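Local atomic coordinates of 303aa long hypothetical esterase (Sulfolobus tokodaii, PDB entry 3AIN), a protein that hydrolyses carboxylic esters as a thermostable, dimeric carboxylesterase related to hormone-sensitive lipase. Residues P111-V123 and I309-Y321. The protein carries 1 engineered substitution. Numbering follows the deposited sequence.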
ATOM      1  N   PRO A 111       4.195  16.733  12.979  1.00 12.99           N
ATOM      2  CA  PRO A 111       3.031  15.835  13.017  1.00 13.85           C
ATOM      3  C   PRO A 111       3.242  14.580  12.186  1.00 10.21           C
ATOM      4  O   PRO A 111       2.887  13.476  12.624  1.00 12.19           O
ATOM      5  CB  PRO A 111       1.910  16.677  12.417  1.00 13.79           C
ATOM      6  CG  PRO A 111       2.310  18.091  12.721  1.00 14.84           C
ATOM      7  CD  PRO A 111       3.830  18.104  12.580  1.00 13.50           C
ATOM      8  N   LEU A 112       3.782  14.745  10.982  1.00  9.00           N
ATOM      9  CA  LEU A 112       4.034  13.571  10.147  1.00 11.18           C
ATOM     10  C   LEU A 112       5.054  12.617  10.782  1.00 12.95           C
ATOM     11  O   LEU A 112       4.850  11.414  10.784  1.00 13.28           O
ATOM     12  CB  LEU A 112       4.482  13.996   8.745  1.00 11.72           C
ATOM     13  CG  LEU A 112       4.896  12.824   7.849  1.00 10.13           C
ATOM     14  CD1 LEU A 112       3.685  11.879   7.609  1.00 13.52           C
ATOM     15  CD2 LEU A 112       5.425  13.344   6.490  1.00 13.97           C
ATOM     16  N   CYS A 113       6.147  13.136  11.336  1.00 11.33           N
ATOM     17  CA  CYS A 113       7.131  12.235  11.951  1.00 10.88           C
ATOM     18  C   CYS A 113       6.584  11.510  13.183  1.00 11.01           C
ATOM     19  O   CYS A 113       6.934  10.368  13.406  1.00 15.66           O
ATOM     20  CB  CYS A 113       8.423  12.978  12.310  1.00 10.52           C
ATOM     21  SG  CYS A 113       9.379  13.447  10.821  1.00 15.23           S
ATOM     22  N   ARG A 114       5.718  12.165  13.963  1.00 14.12           N
ATOM     23  CA  ARG A 114       5.051  11.451  15.067  1.00 13.29           C
ATOM     24  C   ARG A 114       4.184  10.313  14.538  1.00 14.43           C
ATOM     25  O   ARG A 114       4.244   9.184  15.040  1.00 13.20           O
ATOM     26  CB  ARG A 114       4.207  12.409  15.911  1.00 11.43           C
ATOM     27  CG  ARG A 114       5.034  13.428  16.698  1.00 14.76           C
ATOM     28  CD  ARG A 114       4.096  14.553  17.164  1.00 12.28           C
ATOM     29  NE  ARG A 114       4.735  15.488  18.084  1.00 14.91           N
ATOM     30  CZ  ARG A 114       4.707  15.360  19.409  1.00 21.91           C
ATOM     31  NH1 ARG A 114       4.113  14.310  19.967  1.00 24.87           N
ATOM     32  NH2 ARG A 114       5.328  16.244  20.172  1.00 21.68           N
ATOM     33  N   ALA A 115       3.412  10.581  13.489  1.00 14.08           N
ATOM     34  CA  ALA A 115       2.580   9.545  12.929  1.00 13.72           C
ATOM     35  C   ALA A 115       3.382   8.369  12.366  1.00 14.44           C
ATOM     36  O   ALA A 115       3.029   7.217  12.585  1.00 14.70           O
ATOM     37  CB  ALA A 115       1.646  10.112  11.870  1.00 11.77           C
ATOM     38  N   ILE A 116       4.485   8.664  11.673  1.00 11.47           N
ATOM     39  CA  ILE A 116       5.360   7.603  11.166  1.00 12.70           C
ATOM     40  C   ILE A 116       5.970   6.761  12.307  1.00 14.08           C
ATOM     41  O   ILE A 116       6.065   5.525  12.226  1.00 15.52           O
ATOM     42  CB  ILE A 116       6.458   8.210  10.254  1.00 11.92           C
ATOM     43  CG1 ILE A 116       5.839   8.654   8.920  1.00 13.70           C
ATOM     44  CG2 ILE A 116       7.577   7.194  10.027  1.00 13.74           C
ATOM     45  CD1 ILE A 116       6.824   9.442   8.034  1.00 14.04           C
ATOM     46  N   THR A 117       6.419   7.445  13.346  1.00 14.45           N
ATOM     47  CA  THR A 117       7.018   6.790  14.501  1.00 12.31           C
ATOM     48  C   THR A 117       6.040   5.791  15.099  1.00 16.25           C
ATOM     49  O   THR A 117       6.394   4.645  15.365  1.00 14.71           O
ATOM     50  CB  THR A 117       7.364   7.829  15.570  1.00 16.83           C
ATOM     51  OG1 THR A 117       8.388   8.687  15.063  1.00 16.64           O
ATOM     52  CG2 THR A 117       7.835   7.151  16.856  1.00 15.49           C
ATOM     53  N   ASN A 118       4.805   6.225  15.308  1.00 16.91           N
ATOM     54  CA  ASN A 118       3.801   5.314  15.886  1.00 16.35           C
ATOM     55  C   ASN A 118       3.436   4.167  14.947  1.00 20.28           C
ATOM     56  O   ASN A 118       3.166   3.041  15.385  1.00 17.50           O
ATOM     57  CB  ASN A 118       2.556   6.084  16.341  1.00 16.23           C
ATOM     58  CG  ASN A 118       2.811   6.929  17.579  1.00 15.40           C
ATOM     59  OD1 ASN A 118       3.689   6.609  18.392  1.00 18.63           O
ATOM     60  ND2 ASN A 118       2.164   8.084  17.646  1.00 17.65           N
ATOM     61  N   SER A 119       3.409   4.454  13.650  1.00 14.94           N
ATOM     62  CA  SER A 119       3.116   3.432  12.667  1.00 15.68           C
ATOM     63  C   SER A 119       4.222   2.381  12.546  1.00 17.10           C
ATOM     64  O   SER A 119       3.899   1.182  12.409  1.00 18.54           O
ATOM     65  CB  SER A 119       2.772   4.050  11.287  1.00 14.88           C
ATOM     66  OG  SER A 119       2.353   3.027  10.380  1.00 17.02           O
ATOM     67  N   CYS A 120       5.493   2.822  12.446  1.00 13.37           N
ATOM     68  CA  CYS A 120       6.644   1.879  12.307  1.00 17.56           C
ATOM     69  C   CYS A 120       7.107   1.277  13.626  1.00 14.61           C
ATOM     70  O   CYS A 120       7.911   0.355  13.606  1.00 18.15           O
ATOM     71  CB  CYS A 120       7.889   2.450  11.577  1.00 22.62           C
ATOM     72  SG  CYS A 120       8.720   3.944  12.260  1.00 34.34           S
ATOM     73  N   GLN A 121       6.640   1.836  14.735  1.00 16.42           N
ATOM     74  CA  GLN A 121       7.150   1.479  16.074  1.00 16.89           C
ATOM     75  C   GLN A 121       8.663   1.453  16.093  1.00 17.98           C
ATOM     76  O   GLN A 121       9.308   0.496  16.552  1.00 17.88           O
ATOM     77  CB  GLN A 121       6.545   0.169  16.542  1.00 15.79           C
ATOM     78  CG  GLN A 121       5.033   0.294  16.585  1.00 20.18           C
ATOM     79  CD  GLN A 121       4.367  -0.836  17.307  1.00 33.66           C
ATOM     80  OE1 GLN A 121       4.735  -1.992  17.120  1.00 33.62           O
ATOM     81  NE2 GLN A 121       3.259  -0.532  17.969  1.00 34.55           N
ATOM     82  N   CYS A 122       9.223   2.560  15.642  1.00 16.35           N
ATOM     83  CA  CYS A 122      10.640   2.647  15.434  1.00 16.59           C
ATOM     84  C   CYS A 122      11.082   4.054  15.837  1.00 15.44           C
ATOM     85  O   CYS A 122      10.239   4.907  16.096  1.00 17.36           O
ATOM     86  CB  CYS A 122      10.949   2.299  13.992  1.00 21.36           C
ATOM     87  SG  CYS A 122      10.724   3.675  12.875  1.00 22.63           S
ATOM     88  N   VAL A 123      12.351   4.203  16.201  1.00 12.80           N
ATOM     89  CA  VAL A 123      12.868   5.544  16.469  1.00 13.64           C
ATOM     90  C   VAL A 123      12.967   6.258  15.134  1.00 12.82           C
ATOM     91  O   VAL A 123      13.506   5.721  14.176  1.00 15.75           O
ATOM     92  CB  VAL A 123      14.269   5.469  17.104  1.00 15.23           C
ATOM     93  CG1 VAL A 123      14.881   6.861  17.226  1.00 16.64           C
ATOM     94  CG2 VAL A 123      14.151   4.800  18.464  1.00 17.33           C
ATOM     95  N   ILE A 309       0.790   5.914   5.325  1.00 11.68           N
ATOM     96  CA  ILE A 309       1.585   5.840   6.541  1.00 12.13           C
ATOM     97  C   ILE A 309       1.458   4.442   7.165  1.00 13.60           C
ATOM     98  O   ILE A 309       2.424   3.926   7.700  1.00 14.08           O
ATOM     99  CB  ILE A 309       1.179   6.913   7.525  1.00 12.88           C
ATOM    100  CG1 ILE A 309       1.614   8.284   6.986  1.00 12.02           C
ATOM    101  CG2 ILE A 309       1.798   6.657   8.918  1.00 14.98           C
ATOM    102  CD1 ILE A 309       0.957   9.457   7.696  1.00 11.21           C
ATOM    103  N   GLY A 310       0.277   3.831   7.081  1.00 14.07           N
ATOM    104  CA  GLY A 310       0.112   2.440   7.562  1.00 13.11           C
ATOM    105  C   GLY A 310       1.002   1.462   6.796  1.00 15.76           C
ATOM    106  O   GLY A 310       1.598   0.555   7.398  1.00 15.82           O
ATOM    107  N   LEU A 311       1.090   1.631   5.481  1.00 12.35           N
ATOM    108  CA  LEU A 311       1.954   0.774   4.636  1.00 12.49           C
ATOM    109  C   LEU A 311       3.430   0.964   4.971  1.00 15.70           C
ATOM    110  O   LEU A 311       4.193  -0.015   5.053  1.00 15.52           O
ATOM    111  CB  LEU A 311       1.726   1.071   3.154  1.00 13.08           C
ATOM    112  CG  LEU A 311       2.566   0.326   2.122  1.00 16.12           C
ATOM    113  CD1 LEU A 311       2.486  -1.191   2.326  1.00 16.34           C
ATOM    114  CD2 LEU A 311       2.150   0.701   0.704  1.00 14.31           C
ATOM    115  N   ILE A 312       3.847   2.223   5.092  1.00 12.20           N
ATOM    116  CA  ILE A 312       5.220   2.527   5.521  1.00 12.67           C
ATOM    117  C   ILE A 312       5.544   1.838   6.862  1.00 16.51           C
ATOM    118  O   ILE A 312       6.603   1.214   7.012  1.00 17.33           O
ATOM    119  CB  ILE A 312       5.423   4.059   5.676  1.00 14.37           C
ATOM    120  CG1 ILE A 312       5.359   4.716   4.299  1.00 12.22           C
ATOM    121  CG2 ILE A 312       6.767   4.345   6.387  1.00 13.87           C
ATOM    122  CD1 ILE A 312       5.195   6.240   4.335  1.00 14.55           C
ATOM    123  N   GLY A 313       4.612   1.919   7.801  1.00 14.30           N
ATOM    124  CA  GLY A 313       4.752   1.289   9.130  1.00 14.63           C
ATOM    125  C   GLY A 313       4.859  -0.225   9.035  1.00 20.67           C
ATOM    126  O   GLY A 313       5.789  -0.824   9.591  1.00 17.96           O
ATOM    127  N   TYR A 314       4.101  -0.811   8.109  1.00 15.30           N
ATOM    128  CA  TYR A 314       4.168  -2.246   7.936  1.00 15.12           C
ATOM    129  C   TYR A 314       5.522  -2.708   7.388  1.00 15.70           C
ATOM    130  O   TYR A 314       6.125  -3.632   7.937  1.00 16.35           O
ATOM    131  CB  TYR A 314       3.054  -2.786   7.031  1.00 15.13           C
ATOM    132  CG  TYR A 314       3.315  -4.241   6.686  1.00 14.90           C
ATOM    133  CD1 TYR A 314       3.156  -5.222   7.640  1.00 28.06           C
ATOM    134  CD2 TYR A 314       3.974  -4.572   5.507  1.00 19.15           C
ATOM    135  CE1 TYR A 314       3.477  -6.531   7.362  1.00 26.61           C
ATOM    136  CE2 TYR A 314       4.369  -5.851   5.250  1.00 24.53           C
ATOM    137  CZ  TYR A 314       4.106  -6.836   6.173  1.00 28.78           C
ATOM    138  OH  TYR A 314       4.633  -8.094   5.963  1.00 27.83           O
ATOM    139  N   VAL A 315       6.015  -2.068   6.328  1.00 14.62           N
ATOM    140  CA  VAL A 315       7.266  -2.534   5.730  1.00 14.64           C
ATOM    141  C   VAL A 315       8.442  -2.363   6.676  1.00 16.95           C
ATOM    142  O   VAL A 315       9.356  -3.180   6.681  1.00 16.24           O
ATOM    143  CB  VAL A 315       7.592  -1.955   4.333  1.00 14.43           C
ATOM    144  CG1 VAL A 315       6.431  -2.259   3.364  1.00 15.91           C
ATOM    145  CG2 VAL A 315       7.933  -0.441   4.380  1.00 18.98           C
ATOM    146  N   LEU A 316       8.448  -1.284   7.446  1.00 15.46           N
ATOM    147  CA  LEU A 316       9.567  -1.093   8.384  1.00 14.01           C
ATOM    148  C   LEU A 316       9.476  -2.037   9.586  1.00 14.18           C
ATOM    149  O   LEU A 316      10.498  -2.560  10.050  1.00 15.76           O
ATOM    150  CB  LEU A 316       9.644   0.359   8.839  1.00 13.11           C
ATOM    151  CG  LEU A 316      10.101   1.322   7.730  1.00 13.18           C
ATOM    152  CD1 LEU A 316      10.219   2.738   8.281  1.00 16.22           C
ATOM    153  CD2 LEU A 316      11.420   0.853   7.045  1.00 16.40           C
ATOM    154  N   ARG A 317       8.271  -2.302  10.065  1.00 14.21           N
ATOM    155  CA  ARG A 317       8.144  -3.311  11.135  1.00 15.85           C
ATOM    156  C   ARG A 317       8.612  -4.666  10.641  1.00 18.79           C
ATOM    157  O   ARG A 317       9.293  -5.417  11.363  1.00 19.49           O
ATOM    158  CB  ARG A 317       6.721  -3.383  11.686  1.00 16.63           C
ATOM    159  CG  ARG A 317       6.363  -2.178  12.535  1.00 18.04           C
ATOM    160  CD  ARG A 317       4.982  -2.308  13.180  1.00 25.06           C
ATOM    161  NE  ARG A 317       3.895  -1.988  12.256  1.00 50.29           N
ATOM    162  CZ  ARG A 317       3.037  -2.882  11.772  1.00 49.61           C
ATOM    163  NH1 ARG A 317       3.157  -4.163  12.096  1.00 53.85           N
ATOM    164  NH2 ARG A 317       2.113  -2.516  10.894  1.00 47.97           N
ATOM    165  N   LYS A 318       8.239  -4.990   9.408  1.00 16.72           N
ATOM    166  CA  LYS A 318       8.667  -6.251   8.800  1.00 17.96           C
ATOM    167  C   LYS A 318      10.190  -6.318   8.718  1.00 20.81           C
ATOM    168  O   LYS A 318      10.807  -7.340   9.091  1.00 19.40           O
ATOM    169  CB  LYS A 318       8.040  -6.414   7.401  1.00 18.84           C
ATOM    170  CG  LYS A 318       8.601  -7.569   6.574  1.00 20.05           C
ATOM    171  CD  LYS A 318       8.129  -7.496   5.101  1.00 20.18           C
ATOM    172  CE  LYS A 318       8.941  -6.451   4.311  1.00 24.69           C
ATOM    173  NZ  LYS A 318       8.681  -6.528   2.835  1.00 19.95           N
ATOM    174  N   VAL A 319      10.806  -5.305   8.106  1.00 18.04           N
ATOM    175  CA  VAL A 319      12.256  -5.371   7.905  1.00 19.91           C
ATOM    176  C   VAL A 319      13.050  -5.290   9.215  1.00 17.38           C
ATOM    177  O   VAL A 319      14.068  -5.953   9.340  1.00 23.73           O
ATOM    178  CB  VAL A 319      12.782  -4.332   6.864  1.00 20.89           C
ATOM    179  CG1 VAL A 319      12.848  -2.939   7.466  1.00 21.83           C
ATOM    180  CG2 VAL A 319      14.168  -4.742   6.364  1.00 25.30           C
ATOM    181  N   PHE A 320      12.585  -4.505  10.184  1.00 16.24           N
ATOM    182  CA  PHE A 320      13.332  -4.335  11.448  1.00 15.62           C
ATOM    183  C   PHE A 320      13.078  -5.526  12.368  1.00 19.78           C
ATOM    184  O   PHE A 320      14.010  -6.063  12.971  1.00 22.53           O
ATOM    185  CB  PHE A 320      12.907  -3.058  12.183  1.00 16.67           C
ATOM    186  CG  PHE A 320      13.434  -1.786  11.563  1.00 18.98           C
ATOM    187  CD1 PHE A 320      14.738  -1.708  11.098  1.00 18.77           C
ATOM    188  CD2 PHE A 320      12.666  -0.626  11.611  1.00 21.05           C
ATOM    189  CE1 PHE A 320      15.216  -0.514  10.527  1.00 20.21           C
ATOM    190  CE2 PHE A 320      13.172   0.587  11.123  1.00 23.03           C
ATOM    191  CZ  PHE A 320      14.442   0.627  10.587  1.00 20.85           C
ATOM    192  N   TYR A 321      11.824  -5.956  12.459  1.00 19.34           N
ATOM    193  CA  TYR A 321      11.399  -6.821  13.561  1.00 19.36           C
ATOM    194  C   TYR A 321      10.946  -8.215  13.126  1.00 25.99           C
ATOM    195  O   TYR A 321      10.726  -9.082  13.967  1.00 22.87           O
ATOM    196  CB  TYR A 321      10.330  -6.159  14.419  1.00 17.17           C
ATOM    197  CG  TYR A 321      10.659  -4.771  14.890  1.00 22.45           C
ATOM    198  CD1 TYR A 321      11.825  -4.502  15.598  1.00 16.71           C
ATOM    199  CD2 TYR A 321       9.820  -3.710  14.583  1.00 17.74           C
ATOM    200  CE1 TYR A 321      12.127  -3.203  16.010  1.00 19.06           C
ATOM    201  CE2 TYR A 321      10.074  -2.410  15.064  1.00 16.65           C
ATOM    202  CZ  TYR A 321      11.273  -2.152  15.695  1.00 18.81           C
ATOM    203  OH  TYR A 321      11.495  -0.896  16.223  1.00 18.93           O
TER
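Ser119 meets Gly313 where helices 111-120 and 309-321 run close, their axes 7.9 Å apart and crossing at -46°, and the pair illustrates how a glycine lets one helix settle against another. A CB on Gly313 would collide with the serine hydroxyl; without it, Ser119 OG comes within 3.2 Å of Gly313 CA. With OG anti to its own N (chi1 -174°), the hydroxyl reaches Ile309 O at 2.8 Å from above the carbonyl plane, while Gly313 N approaches that oxygen from the opposite face, so two donors grip it. One turn back, Ile309 is a knob in the hole formed by Leu112, Ala115, Ile116 and Ser119: its CD1 meets Leu112 CD1 at 3.6 Å and its CG2 lies against Ser119 CB.

At the other end, polar groups of helix 309-321 take up backbone carbonyls where helix 111-120 stops. Arg317 CG lies against Cys120 O, and the bend at chi3 (-80°) then swings NE to Ser119 O, 3.2 Å away; NE sits nearly in line with the C=O bond of Ser119, whose oxygen lies in the guanidinium plane, though the N-H is somewhat bent. An alanine here would remove this donor and is likely to leave Ser119 O without its side-chain partner and open a gap beside Cys120 O. Tyr321 OH donates to Gln121 O at 2.6 Å, and Gly91 N also bonds to this hydroxyl. Gln121 has positive phi, turning the chain toward strand 123-127; the disulfide between Cys120 and Cys122 spans this turn, with Cys120 CB against Leu316 CB and Cys122 CB oblique to the Phe320 ring.

Ile116 rests on strand 92-96 and Ile312 on strand 192-196, placing both helices against the central sheet, a layered packing characteristic of the alpha/beta hydrolase fold.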